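Cell envelope-related transcriptional attenuator domain-containing protein (Streptococcus agalactiae, PDB 3OKZ) is of unknown function but, as a member of the LytR/CpsA/Psr family, probably attaches glycopolymers from a lipid carrier to the Gram-positive cell envelope. Local coordinates at residues A[187-191]-A[242-246]; A[19-25]-A[109-115]; A[56-60]-A[273-277]; A[38-42]-A[86-90]; A[8-12]-A[217-221]. One frame throughout, in Å; residues are numbered along the deposited sequence.

Contact 1: residues A[187-191]-A[242-246]; sequences REVIQ and KSYQL
Arg187 and Ser243 mark the nearest approach of the two backbones, their CA atoms 7.4 Å apart, where helix segment 187-191 runs roughly antiparallel (154°) over strand segment 242-246 with the axes 10.7 Å apart. At that spacing the gap is bridged by long polar side chains rather than by apolar interdigitation. Arg187 does most of the reaching. Its CG lies beside the backbone N (chi1 -71°) and the chain bends at chi3, so that the aliphatic part is brought against Ser243, CD to CB at 3.7 Å, before the guanidinium turns along the strand. One face of that group lies over the backbone carbonyl of Tyr244, whose O stands 4.0 Å above the guanidinium plane near its centre. Further along, Arg187 crosses Gln245 at about a right angle, and its NH2 lies 2.8 Å from Gln245 OE1; a hydrogen bond fits, but the position of that oxygen is doubtful. The other end of the Gln245 amide is held within the strand, NE2 donating in its own amide plane to Leu246 O at 3.2 Å. One turn on from Arg187, Gln191 brings its amide to Ser243, NE2 3.0 Å from OG, without the angle of a hydrogen bond. Arg187 NE also has a weak hydrogen bond to Ser61 of neighbouring strand 56-62. Helix 178-200 thus lies over one side of the sheet, with Ile190 packed on Met59, while Tyr244 and Leu246 turn to the other side, toward helix 264-277.

Contact 2: residues A[19-25]-A[109-115]; sequences PFSILLM and VDYFMQI
Phe20 and Tyr111 meet as an offset T-shaped pair, planes at 90° and centroids 5.3 Å apart, with the tyrosine edge directed at the phenylalanine face. Phe20 takes the chi1 position between backbone N and carbonyl carbon (69°), which turns its ring toward Tyr111. Next on the same side, Ile22 passes CD1 to Met113 CB at 3.6 Å, and Leu24 lies parallel to the selenomethionine Met113, CD2 3.9 Å from SE. These contacts ride on a parallel ladder of the mixed sheet of this LytR/CpsA/Psr domain, one strand in from the margin formed by 217-219, in which Ile22 pairs with Tyr111 and Met25 with Gln114; backbone bonds such as Met113 N to Leu23 O, 2.7 Å, hold the register. On the reverse face, under helix 93-105, selenomethionine Met25 makes a Met-aromatic contact, its SE in the plane of the Phe112 ring at the edge, 3.5 Å from CE1. Val109 CG1 sits 4.0 Å from Leu23 CB on that face, where Gln114 also points, toward Tyr89. Where the ladder begins, Asp110 OD1 accepts Ser21 N at 3.1 Å on its anti side, while OD2 is bonded to Ser11.

Contact 3: residues A[56-60]-A[273-277]; sequences KTTMT and RIKKE
Glu277 reaches Lys56 through a chain bent at chi2 (-51°): CG lies beside its backbone N (chi1 -65°), and the bend swings the carboxylate toward the strand. Lys56 leaves its own backbone extended and bends at chi3 (57°), so the two chains cross at about a right angle. The lysine meets the carboxylate first with its methylene, CE 3.6 Å from Glu277 OE1. Its ammonium forms a long salt bridge, NZ to Glu277 OE2 at 3.8 Å. Thr58 approaches Glu277 from the opposite direction and offers a methyl, CG2 3.9 Å from Glu277 CD; its hydroxyl is engaged in a hydrogen bond with Thr49 on the adjacent strand. Farther along, Ile274 extends CD1 to within 4.3 Å of Thr60 OG1. Arg273 approaches the same hydroxyl loosely with NH2, also at 4.3 Å, but its guanidinium makes a cation-pi contact with Tyr244. Helix 264-277 thus lies over strand 56-62 nearly antiparallel, the short axes 10.1 Å apart, and covers the side of the sheet away from Met59 and helix 178-200. Around Asn51 the helix end is tied down again, Glu277 O accepting from the asparagine amide. No hydrogen bond links the two segments. The attachment therefore rests on van der Waals contact, chiefly of methyl and methylene groups with the carboxylate, together with one long salt bridge. Since the Glu277 carboxylate belongs to the final turn of a helix, where the dipole would tend to disfavour a negative charge, the nearby lysine probably helps to keep it ionised.

Contact 4: residues A[38-42]-A[86-90]; sequences WSGNS and NAAYA
Tyr89 lies along Gly40 and reaches Trp38, fastening the short helix 87-90 to the loop that leads into strand 41-51, a central strand of the LytR/CpsA/Psr sheet. Van der Waals contact comes first. With CG anti to the backbone N (chi1 -167°), the tyrosine side chain points out of the helix and back along the loop. Its ring meets the chain edge-on, CE1 3.6 Å from Gly40 N, and that nitrogen lies in the ring plane. At the base of the ring, Tyr89 CB rests 4.0 Å from Ser42 CB; beyond its far end, Trp38 presents the edge of its indole, CE3 4.0 Å from the phenol oxygen. The sheet side of the tyrosine is completed by Met25 and Val27, and Ala94 and Ala97 of helix 93-105 also touch it. Polar contacts follow. Tyr89 OH comes 2.9 Å from Trp38 O, and it is hydrogen-bonded to Gln114 OE1 on strand 111-116, which helps to hold the far end of the ring. A CA-H...O contact joins Ala90 CA to Gly40 O at 3.3 Å, almost straight at the hydrogen (166°), while Ala90 CB packs on Asn41 OD1. Finally, a single water spans the two segments: it donates to Asn41 OD1 at 3.1 Å and to Asn86 O, and accepts the backbone N-H of Ser42, N to water 2.7 Å.

Contact 5: residues A[8-12]-A[217-221]; sequences KSKSH and MQTNI
Asn220 meets Lys8 and Ser9 from within an ST turn, the bend that closes strand 217-219 at one margin of the LytR/CpsA/Psr sheet. In that turn Thr219 OG1 accepts the backbone N of Ile221 at 2.7 Å, nearly straight at 166°, and the same hydroxyl has a weak bond to Phe112 O on the adjoining strand. The fixed bend presents Asn220 to the N-terminal tail. Its CG stands anti to the backbone N (chi1 -159°), which points the amide at the Lys8-Ser9 peptide. There ND2 approaches the Lys8 carbonyl, 3.2 Å from its O, at an angle too poor for a hydrogen bond, and also lies close to Lys8 CB. Lys8, the first modelled residue, has a chain bent at three successive torsions that curls across Gln218 at about a right angle. Lys10 folds back on the same peptide, its NZ weakly bonded to Lys8 O at 3.4 Å. Ser9 packs in addition on Tyr111, and Ser11 is bonded to Asp110, so the tail passes the N-terminal end of strand 111-116 as well. The contact is thus a light, surface one, carried by the Asn220 amide, the Lys8 chain and the Ser9 methylene. That methylene touches the turn, Ser9 CB 3.4 Å from Asn220 O.

Overall arrangement
All five contacts reach one mixed sheet. Contact 2 is its buried interior, a ladder of backbone bonds with apolar and aromatic groups on both faces. Contacts 1 and 3 use neighbouring strands, 241-252 and 56-62, from opposite faces, helix 178-200 on one and helix 264-277 on the other; contact 1 is polar and near the surface, contact 3 buried, with aliphatic parts of polar residues packed round a long salt bridge. Tyr244 bonds to Met59 and touches Arg273, joining them. Partly buried contact 4 meets contact 2 through Gln114 and Tyr89. Exposed contact 5 adds the margin, where Trp38 packs on Met217 and Gln218. Contacts 3 and 4 stay apart, centres about 24 Å from each other.

Contact 1: residues A[187-191]-A[242-246]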
# COMPACT_ATOMS: atom_id res chain seq x y z
N ARG A 187 -6.69 4.95 -1.34
CA ARG A 187 -5.81 5.77 -2.16
C ARG A 187 -6.19 7.24 -2.01
O ARG A 187 -5.33 8.11 -1.94
CB ARG A 187 -5.91 5.36 -3.63
CG ARG A 187 -5.29 4.01 -3.97
CD ARG A 187 -5.63 3.62 -5.40
NE ARG A 187 -6.36 2.36 -5.48
CZ ARG A 187 -7.24 2.07 -6.44
NH1 ARG A 187 -7.50 2.96 -7.39
NH2 ARG A 187 -7.86 0.90 -6.45
N GLU A 188 -7.48 7.49 -1.95
CA GLU A 188 -8.00 8.83 -1.80
C GLU A 188 -7.44 9.49 -0.56
O GLU A 188 -6.87 10.58 -0.63
CB GLU A 188 -9.52 8.77 -1.70
CG GLU A 188 -10.21 10.11 -1.61
CD GLU A 188 -11.71 9.93 -1.53
OE1 GLU A 188 -12.19 8.92 -2.09
OE2 GLU A 188 -12.40 10.79 -0.93
N VAL A 189 -7.61 8.85 0.59
CA VAL A 189 -7.12 9.42 1.83
C VAL A 189 -5.62 9.73 1.73
O VAL A 189 -5.17 10.80 2.15
CB VAL A 189 -7.40 8.49 3.05
CG1 VAL A 189 -7.03 9.18 4.35
CG2 VAL A 189 -8.88 8.13 3.10
N ILE A 190 -4.85 8.82 1.14
CA ILE A 190 -3.42 9.04 1.00
C ILE A 190 -3.14 10.25 0.13
O ILE A 190 -2.42 11.17 0.55
CB ILE A 190 -2.71 7.79 0.40
CG1 ILE A 190 -2.31 6.84 1.53
CG2 ILE A 190 -1.44 8.18 -0.35
CD1 ILE A 190 -1.32 7.46 2.50
N GLN A 191 -3.72 10.27 -1.06
CA GLN A 191 -3.53 11.37 -2.00
C GLN A 191 -3.90 12.72 -1.42
O GLN A 191 -3.17 13.69 -1.60
CB GLN A 191 -4.34 11.14 -3.26
CG GLN A 191 -3.94 9.90 -4.03
CD GLN A 191 -4.90 9.59 -5.15
OE1 GLN A 191 -5.11 10.43 -6.03
NE2 GLN A 191 -5.48 8.40 -5.13
N LYS A 242 -1.15 9.18 -10.56
CA LYS A 242 -2.00 8.29 -11.34
C LYS A 242 -2.13 7.04 -10.48
O LYS A 242 -1.13 6.40 -10.18
CB LYS A 242 -1.34 7.91 -12.67
CG LYS A 242 -1.52 8.91 -13.81
CD LYS A 242 -0.69 8.45 -15.04
CE LYS A 242 -0.89 9.34 -16.26
NZ LYS A 242 -2.25 9.19 -16.87
N SER A 243 -3.35 6.71 -10.08
CA SER A 243 -3.62 5.55 -9.23
C SER A 243 -4.12 4.32 -9.99
O SER A 243 -4.97 4.41 -10.88
CB SER A 243 -4.65 5.92 -8.16
OG SER A 243 -4.28 7.12 -7.51
N TYR A 244 -3.58 3.15 -9.62
CA TYR A 244 -3.98 1.91 -10.26
C TYR A 244 -4.23 0.83 -9.22
O TYR A 244 -3.69 0.87 -8.11
CB TYR A 244 -2.89 1.41 -11.21
CG TYR A 244 -2.42 2.44 -12.22
CD1 TYR A 244 -1.61 3.51 -11.84
CD2 TYR A 244 -2.79 2.33 -13.57
CE1 TYR A 244 -1.18 4.45 -12.77
CE2 TYR A 244 -2.37 3.27 -14.50
CZ TYR A 244 -1.56 4.32 -14.10
OH TYR A 244 -1.16 5.26 -15.03
N GLN A 245 -5.06 -0.14 -9.59
CA GLN A 245 -5.40 -1.25 -8.70
C GLN A 245 -5.03 -2.57 -9.38
O GLN A 245 -5.46 -2.86 -10.50
CB GLN A 245 -6.90 -1.23 -8.37
CG GLN A 245 -7.39 -2.43 -7.54
CD GLN A 245 -6.83 -2.46 -6.13
OE1 GLN A 245 -7.09 -1.58 -5.33
NE2 GLN A 245 -6.05 -3.49 -5.82
N LEU A 246 -4.22 -3.37 -8.70
CA LEU A 246 -3.81 -4.66 -9.22
C LEU A 246 -4.86 -5.68 -8.80
O LEU A 246 -5.08 -5.90 -7.61
CB LEU A 246 -2.45 -5.04 -8.62
CG LEU A 246 -1.96 -6.45 -8.93
CD1 LEU A 246 -1.70 -6.58 -10.43
CD2 LEU A 246 -0.71 -6.73 -8.13

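Contact 2: residues A[19-25]-A[109-115]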
# COMPACT_ATOMS: atom_id res chain seq x y z
N PRO A 19 14.68 8.30 -9.95
CA PRO A 19 13.31 7.80 -9.74
C PRO A 19 13.34 6.61 -8.79
O PRO A 19 14.27 5.81 -8.82
CB PRO A 19 12.88 7.39 -11.14
CG PRO A 19 13.60 8.34 -12.01
CD PRO A 19 14.97 8.38 -11.39
N PHE A 20 12.33 6.47 -7.94
CA PHE A 20 12.37 5.35 -7.04
C PHE A 20 11.02 4.75 -6.69
O PHE A 20 9.97 5.33 -7.01
CB PHE A 20 13.11 5.75 -5.77
CG PHE A 20 12.38 6.74 -4.93
CD1 PHE A 20 11.56 6.32 -3.88
CD2 PHE A 20 12.52 8.11 -5.16
CE1 PHE A 20 10.89 7.25 -3.08
CE2 PHE A 20 11.84 9.05 -4.36
CZ PHE A 20 11.03 8.62 -3.32
N SER A 21 11.06 3.58 -6.06
CA SER A 21 9.87 2.87 -5.64
C SER A 21 9.90 2.67 -4.15
O SER A 21 10.93 2.32 -3.57
CB SER A 21 9.77 1.50 -6.32
OG SER A 21 10.76 0.59 -5.87
N ILE A 22 8.76 2.91 -3.53
CA ILE A 22 8.64 2.72 -2.10
C ILE A 22 7.36 1.94 -1.84
O ILE A 22 6.31 2.22 -2.43
CB ILE A 22 8.58 4.08 -1.36
CG1 ILE A 22 8.42 3.85 0.14
CG2 ILE A 22 7.46 4.92 -1.92
CD1 ILE A 22 8.37 5.14 0.97
N LEU A 23 7.47 0.93 -0.99
CA LEU A 23 6.33 0.12 -0.63
C LEU A 23 5.73 0.82 0.56
O LEU A 23 6.33 0.85 1.64
CB LEU A 23 6.75 -1.28 -0.23
CG LEU A 23 5.59 -2.16 0.20
CD1 LEU A 23 4.58 -2.22 -0.93
CD2 LEU A 23 6.08 -3.56 0.53
N LEU A 24 4.55 1.39 0.35
CA LEU A 24 3.85 2.09 1.40
C LEU A 24 2.86 1.13 2.05
O LEU A 24 2.06 0.49 1.37
CB LEU A 24 3.16 3.33 0.80
CG LEU A 24 2.49 4.39 1.66
CD1 LEU A 24 1.09 3.94 2.07
CD2 LEU A 24 3.35 4.69 2.89
N MSE A 25 2.93 0.99 3.37
CA MSE A 25 2.02 0.09 4.08
C MSE A 25 1.38 0.65 5.35
O MSE A 25 2.03 1.32 6.16
CB MSE A 25 2.73 -1.19 4.47
CG MSE A 25 3.38 -1.93 3.35
SE MSE A 25 4.30 -3.43 4.13
CE MSE A 25 2.98 -4.78 3.78
N VAL A 109 12.38 -3.15 -4.80
CA VAL A 109 11.69 -2.00 -4.23
C VAL A 109 12.62 -1.10 -3.41
O VAL A 109 12.89 -1.37 -2.25
CB VAL A 109 10.53 -2.47 -3.32
CG1 VAL A 109 9.74 -1.28 -2.82
CG2 VAL A 109 9.63 -3.42 -4.09
N ASP A 110 13.09 -0.02 -4.03
CA ASP A 110 13.99 0.93 -3.38
C ASP A 110 13.80 1.14 -1.87
O ASP A 110 14.69 0.85 -1.07
CB ASP A 110 13.87 2.28 -4.10
CG ASP A 110 14.55 2.27 -5.45
OD1 ASP A 110 14.10 3.00 -6.35
OD2 ASP A 110 15.55 1.54 -5.60
N TYR A 111 12.64 1.65 -1.49
CA TYR A 111 12.39 1.91 -0.08
C TYR A 111 11.16 1.19 0.47
O TYR A 111 10.58 0.33 -0.18
CB TYR A 111 12.29 3.42 0.17
CG TYR A 111 13.50 4.15 -0.33
CD1 TYR A 111 13.57 4.64 -1.63
CD2 TYR A 111 14.64 4.25 0.48
CE1 TYR A 111 14.74 5.21 -2.12
CE2 TYR A 111 15.82 4.81 -0.01
CZ TYR A 111 15.87 5.29 -1.31
OH TYR A 111 17.05 5.79 -1.81
N PHE A 112 10.77 1.57 1.67
CA PHE A 112 9.64 0.94 2.32
C PHE A 112 9.19 1.81 3.49
O PHE A 112 10.00 2.31 4.26
CB PHE A 112 10.07 -0.43 2.83
CG PHE A 112 9.32 -0.91 4.02
CD1 PHE A 112 8.12 -1.61 3.87
CD2 PHE A 112 9.80 -0.64 5.30
CE1 PHE A 112 7.40 -2.03 4.98
CE2 PHE A 112 9.09 -1.06 6.43
CZ PHE A 112 7.88 -1.76 6.26
N MSE A 113 7.88 1.98 3.61
CA MSE A 113 7.36 2.77 4.70
C MSE A 113 6.12 2.13 5.29
O MSE A 113 5.22 1.66 4.58
CB MSE A 113 7.04 4.18 4.22
CG MSE A 113 6.45 5.06 5.30
SE MSE A 113 6.05 6.84 4.70
CE MSE A 113 7.68 7.71 5.21
N GLN A 114 6.08 2.09 6.62
CA GLN A 114 4.92 1.53 7.29
C GLN A 114 4.44 2.48 8.36
O GLN A 114 5.24 3.10 9.06
CB GLN A 114 5.26 0.16 7.89
CG GLN A 114 6.25 0.14 9.03
CD GLN A 114 6.72 -1.28 9.33
OE1 GLN A 114 6.00 -2.25 9.06
NE2 GLN A 114 7.91 -1.40 9.90
N ILE A 115 3.12 2.61 8.45
CA ILE A 115 2.47 3.49 9.41
C ILE A 115 1.28 2.75 10.03
O ILE A 115 0.49 2.13 9.32
CB ILE A 115 1.97 4.78 8.73
CG1 ILE A 115 3.13 5.43 7.97
CG2 ILE A 115 1.41 5.75 9.78
CD1 ILE A 115 2.85 6.83 7.46

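Contact 3: residues A[56-60]-A[273-277]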
# COMPACT_ATOMS: atom_id res chain seq x y z
N LYS A 56 6.41 12.83 -12.29
CA LYS A 56 5.15 12.11 -12.14
C LYS A 56 5.19 11.07 -11.03
O LYS A 56 6.26 10.63 -10.60
CB LYS A 56 4.78 11.45 -13.47
CG LYS A 56 3.44 10.71 -13.46
CD LYS A 56 3.07 10.20 -14.87
CE LYS A 56 4.14 9.29 -15.46
NZ LYS A 56 3.84 8.82 -16.85
N THR A 57 4.01 10.68 -10.57
CA THR A 57 3.89 9.68 -9.52
C THR A 57 2.74 8.72 -9.80
O THR A 57 1.69 9.12 -10.31
CB THR A 57 3.66 10.34 -8.15
OG1 THR A 57 4.86 11.00 -7.74
CG2 THR A 57 3.25 9.31 -7.11
N THR A 58 2.93 7.45 -9.46
CA THR A 58 1.89 6.45 -9.66
C THR A 58 1.74 5.61 -8.40
O THR A 58 2.72 5.33 -7.71
CB THR A 58 2.22 5.49 -10.80
OG1 THR A 58 3.21 4.55 -10.36
CG2 THR A 58 2.74 6.27 -12.01
N MSE A 59 0.51 5.22 -8.11
CA MSE A 59 0.22 4.39 -6.95
C MSE A 59 -0.54 3.16 -7.35
O MSE A 59 -1.63 3.24 -7.92
CB MSE A 59 -0.63 5.14 -5.95
CG MSE A 59 -0.00 6.39 -5.42
SE MSE A 59 -1.13 7.04 -4.05
CE MSE A 59 -0.25 6.18 -2.56
N THR A 60 0.03 2.00 -7.04
CA THR A 60 -0.64 0.76 -7.35
C THR A 60 -0.98 -0.02 -6.07
O THR A 60 -0.10 -0.47 -5.33
CB THR A 60 0.23 -0.06 -8.32
OG1 THR A 60 0.36 0.67 -9.55
CG2 THR A 60 -0.41 -1.42 -8.64
N ARG A 273 4.63 -1.52 -16.60
CA ARG A 273 4.12 -0.16 -16.48
C ARG A 273 4.91 0.48 -15.35
O ARG A 273 5.39 1.62 -15.46
CB ARG A 273 2.62 -0.19 -16.14
CG ARG A 273 1.91 1.14 -16.20
CD ARG A 273 1.63 1.69 -14.80
NE ARG A 273 0.92 0.73 -13.96
CZ ARG A 273 -0.26 0.18 -14.26
NH1 ARG A 273 -0.89 0.49 -15.39
NH2 ARG A 273 -0.81 -0.68 -13.42
N ILE A 274 5.06 -0.26 -14.26
CA ILE A 274 5.82 0.21 -13.11
C ILE A 274 7.30 0.32 -13.49
O ILE A 274 7.94 1.33 -13.20
CB ILE A 274 5.68 -0.74 -11.91
CG1 ILE A 274 4.25 -0.70 -11.38
CG2 ILE A 274 6.66 -0.37 -10.82
CD1 ILE A 274 4.05 -1.43 -10.06
N LYS A 275 7.82 -0.71 -14.15
CA LYS A 275 9.22 -0.71 -14.57
C LYS A 275 9.55 0.52 -15.41
O LYS A 275 10.59 1.15 -15.22
CB LYS A 275 9.53 -1.98 -15.36
CG LYS A 275 9.75 -3.18 -14.46
CD LYS A 275 9.83 -4.48 -15.22
CE LYS A 275 10.12 -5.63 -14.27
NZ LYS A 275 9.91 -6.95 -14.91
N LYS A 276 8.66 0.88 -16.35
CA LYS A 276 8.89 2.05 -17.17
C LYS A 276 9.04 3.29 -16.28
O LYS A 276 9.80 4.20 -16.61
CB LYS A 276 7.74 2.27 -18.15
CG LYS A 276 7.89 3.54 -18.98
CD LYS A 276 6.62 3.91 -19.75
CE LYS A 276 6.23 2.84 -20.77
NZ LYS A 276 5.00 3.21 -21.53
N GLU A 277 8.32 3.31 -15.16
CA GLU A 277 8.37 4.44 -14.23
C GLU A 277 9.72 4.56 -13.53
O GLU A 277 10.22 5.67 -13.35
CB GLU A 277 7.29 4.30 -13.15
CG GLU A 277 5.88 4.38 -13.68
CD GLU A 277 5.68 5.60 -14.55
OE1 GLU A 277 6.22 6.67 -14.20
OE2 GLU A 277 4.98 5.48 -15.58

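Contact 4: residues A[38-42]-A[86-90]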
# COMPACT_ATOMS: atom_id res chain seq x y z
N TRP A 38 5.86 -3.43 15.91
CA TRP A 38 5.58 -3.38 14.48
C TRP A 38 5.18 -4.71 13.87
O TRP A 38 5.63 -5.06 12.78
CB TRP A 38 6.77 -2.80 13.70
CG TRP A 38 6.80 -1.31 13.72
CD1 TRP A 38 7.71 -0.53 14.35
CD2 TRP A 38 5.81 -0.43 13.18
NE1 TRP A 38 7.34 0.79 14.26
CE2 TRP A 38 6.18 0.88 13.55
CE3 TRP A 38 4.64 -0.62 12.43
CZ2 TRP A 38 5.42 2.01 13.19
CZ3 TRP A 38 3.88 0.50 12.08
CH2 TRP A 38 4.28 1.80 12.46
N SER A 39 4.34 -5.46 14.58
CA SER A 39 3.86 -6.75 14.11
C SER A 39 2.36 -6.66 14.00
O SER A 39 1.70 -6.02 14.81
CB SER A 39 4.22 -7.86 15.09
OG SER A 39 3.48 -7.72 16.29
N GLY A 40 1.81 -7.31 12.98
CA GLY A 40 0.37 -7.26 12.81
C GLY A 40 -0.11 -7.74 11.45
O GLY A 40 0.31 -8.80 10.98
N ASN A 41 -0.98 -6.95 10.83
CA ASN A 41 -1.55 -7.29 9.54
C ASN A 41 -1.45 -6.17 8.52
O ASN A 41 -1.65 -5.00 8.86
CB ASN A 41 -3.01 -7.70 9.72
CG ASN A 41 -3.15 -9.12 10.20
OD1 ASN A 41 -3.01 -10.06 9.42
ND2 ASN A 41 -3.42 -9.29 11.50
N SER A 42 -1.13 -6.53 7.28
CA SER A 42 -1.03 -5.55 6.21
C SER A 42 -2.44 -5.07 5.94
O SER A 42 -3.21 -5.73 5.25
CB SER A 42 -0.43 -6.17 4.94
OG SER A 42 -1.28 -7.14 4.36
N ASN A 86 -1.83 -11.17 1.73
CA ASN A 86 -2.04 -10.54 3.02
C ASN A 86 -1.18 -11.20 4.11
O ASN A 86 -0.75 -10.54 5.05
CB ASN A 86 -3.53 -10.64 3.37
CG ASN A 86 -3.87 -9.98 4.68
OD1 ASN A 86 -3.79 -8.76 4.82
ND2 ASN A 86 -4.26 -10.78 5.67
N ALA A 87 -0.92 -12.50 3.95
CA ALA A 87 -0.16 -13.28 4.93
C ALA A 87 1.35 -13.05 5.03
O ALA A 87 1.97 -13.54 5.97
CB ALA A 87 -0.43 -14.77 4.73
N ALA A 88 1.94 -12.34 4.08
CA ALA A 88 3.38 -12.10 4.13
C ALA A 88 3.73 -11.35 5.42
O ALA A 88 4.47 -11.86 6.26
CB ALA A 88 3.82 -11.29 2.93
N TYR A 89 3.19 -10.15 5.57
CA TYR A 89 3.44 -9.35 6.77
C TYR A 89 2.93 -10.10 8.00
O TYR A 89 3.63 -10.20 9.01
CB TYR A 89 2.74 -7.99 6.65
CG TYR A 89 3.17 -6.96 7.67
CD1 TYR A 89 2.68 -6.98 8.98
CD2 TYR A 89 4.06 -5.93 7.32
CE1 TYR A 89 3.07 -6.01 9.91
CE2 TYR A 89 4.45 -4.96 8.25
CZ TYR A 89 3.95 -5.01 9.53
OH TYR A 89 4.34 -4.05 10.44
N ALA A 90 1.72 -10.63 7.90
CA ALA A 90 1.11 -11.38 9.00
C ALA A 90 2.03 -12.42 9.64
O ALA A 90 2.05 -12.57 10.86
CB ALA A 90 -0.17 -12.07 8.51
O HOH W 1 -1.20 -9.19 7.11

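Contact 5: residues A[8-12]-A[217-221]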
# COMPACT_ATOMS: atom_id res chain seq x y z
N LYS A 8 18.93 0.93 6.47
CA LYS A 8 18.69 -0.43 5.90
C LYS A 8 18.40 -0.34 4.40
O LYS A 8 17.98 -1.32 3.79
CB LYS A 8 17.50 -1.12 6.59
CG LYS A 8 17.76 -1.61 8.02
CD LYS A 8 17.93 -0.45 9.00
CE LYS A 8 16.64 0.35 9.17
NZ LYS A 8 15.55 -0.41 9.82
N SER A 9 18.62 0.83 3.82
CA SER A 9 18.35 0.99 2.40
C SER A 9 19.59 0.99 1.54
O SER A 9 20.19 2.04 1.29
CB SER A 9 17.59 2.29 2.14
OG SER A 9 17.45 2.50 0.74
N LYS A 10 19.97 -0.19 1.07
CA LYS A 10 21.14 -0.32 0.21
C LYS A 10 20.87 0.31 -1.16
O LYS A 10 21.38 -0.14 -2.18
CB LYS A 10 21.53 -1.80 0.06
CG LYS A 10 20.39 -2.81 0.20
CD LYS A 10 19.38 -2.77 -0.95
CE LYS A 10 18.27 -1.75 -0.72
NZ LYS A 10 17.46 -2.06 0.50
N SER A 11 20.04 1.36 -1.16
CA SER A 11 19.69 2.09 -2.38
C SER A 11 20.08 3.54 -2.17
O SER A 11 20.00 4.05 -1.05
CB SER A 11 18.18 2.00 -2.64
OG SER A 11 17.82 2.69 -3.83
N HIS A 12 20.51 4.20 -3.24
CA HIS A 12 20.92 5.59 -3.13
C HIS A 12 20.11 6.50 -4.03
O HIS A 12 20.46 7.66 -4.23
CB HIS A 12 22.41 5.72 -3.46
CG HIS A 12 23.29 4.89 -2.59
ND1 HIS A 12 23.38 5.07 -1.23
CD2 HIS A 12 24.12 3.86 -2.89
CE1 HIS A 12 24.21 4.18 -0.72
NE2 HIS A 12 24.68 3.44 -1.70
N MSE A 217 5.36 5.28 12.80
CA MSE A 217 5.69 4.96 11.42
C MSE A 217 7.17 4.66 11.38
O MSE A 217 7.97 5.36 12.00
CB MSE A 217 5.33 6.13 10.49
CG MSE A 217 6.35 7.25 10.43
SE MSE A 217 7.41 7.24 8.80
CE MSE A 217 9.13 6.84 9.59
N GLN A 218 7.53 3.59 10.66
CA GLN A 218 8.92 3.16 10.55
C GLN A 218 9.32 3.07 9.07
O GLN A 218 8.66 2.39 8.28
CB GLN A 218 9.09 1.80 11.24
CG GLN A 218 10.53 1.36 11.47
CD GLN A 218 11.05 0.42 10.39
OE1 GLN A 218 12.20 -0.02 10.43
NE2 GLN A 218 10.20 0.10 9.42
N THR A 219 10.38 3.77 8.70
CA THR A 219 10.83 3.77 7.32
C THR A 219 12.22 3.20 7.07
O THR A 219 13.08 3.17 7.95
CB THR A 219 10.79 5.17 6.70
OG1 THR A 219 11.40 5.13 5.41
CG2 THR A 219 11.54 6.17 7.57
N ASN A 220 12.41 2.76 5.83
CA ASN A 220 13.66 2.20 5.36
C ASN A 220 14.60 3.37 5.04
O ASN A 220 15.81 3.19 4.87
CB ASN A 220 13.38 1.41 4.08
CG ASN A 220 14.43 0.40 3.78
OD1 ASN A 220 14.36 -0.30 2.78
ND2 ASN A 220 15.42 0.30 4.66
N ILE A 221 14.02 4.55 4.97
CA ILE A 221 14.75 5.77 4.66
C ILE A 221 15.69 6.19 5.79
O ILE A 221 15.52 5.79 6.94
CB ILE A 221 13.77 6.91 4.37
CG1 ILE A 221 12.96 6.58 3.11
CG2 ILE A 221 14.51 8.23 4.20
CD1 ILE A 221 11.92 7.63 2.74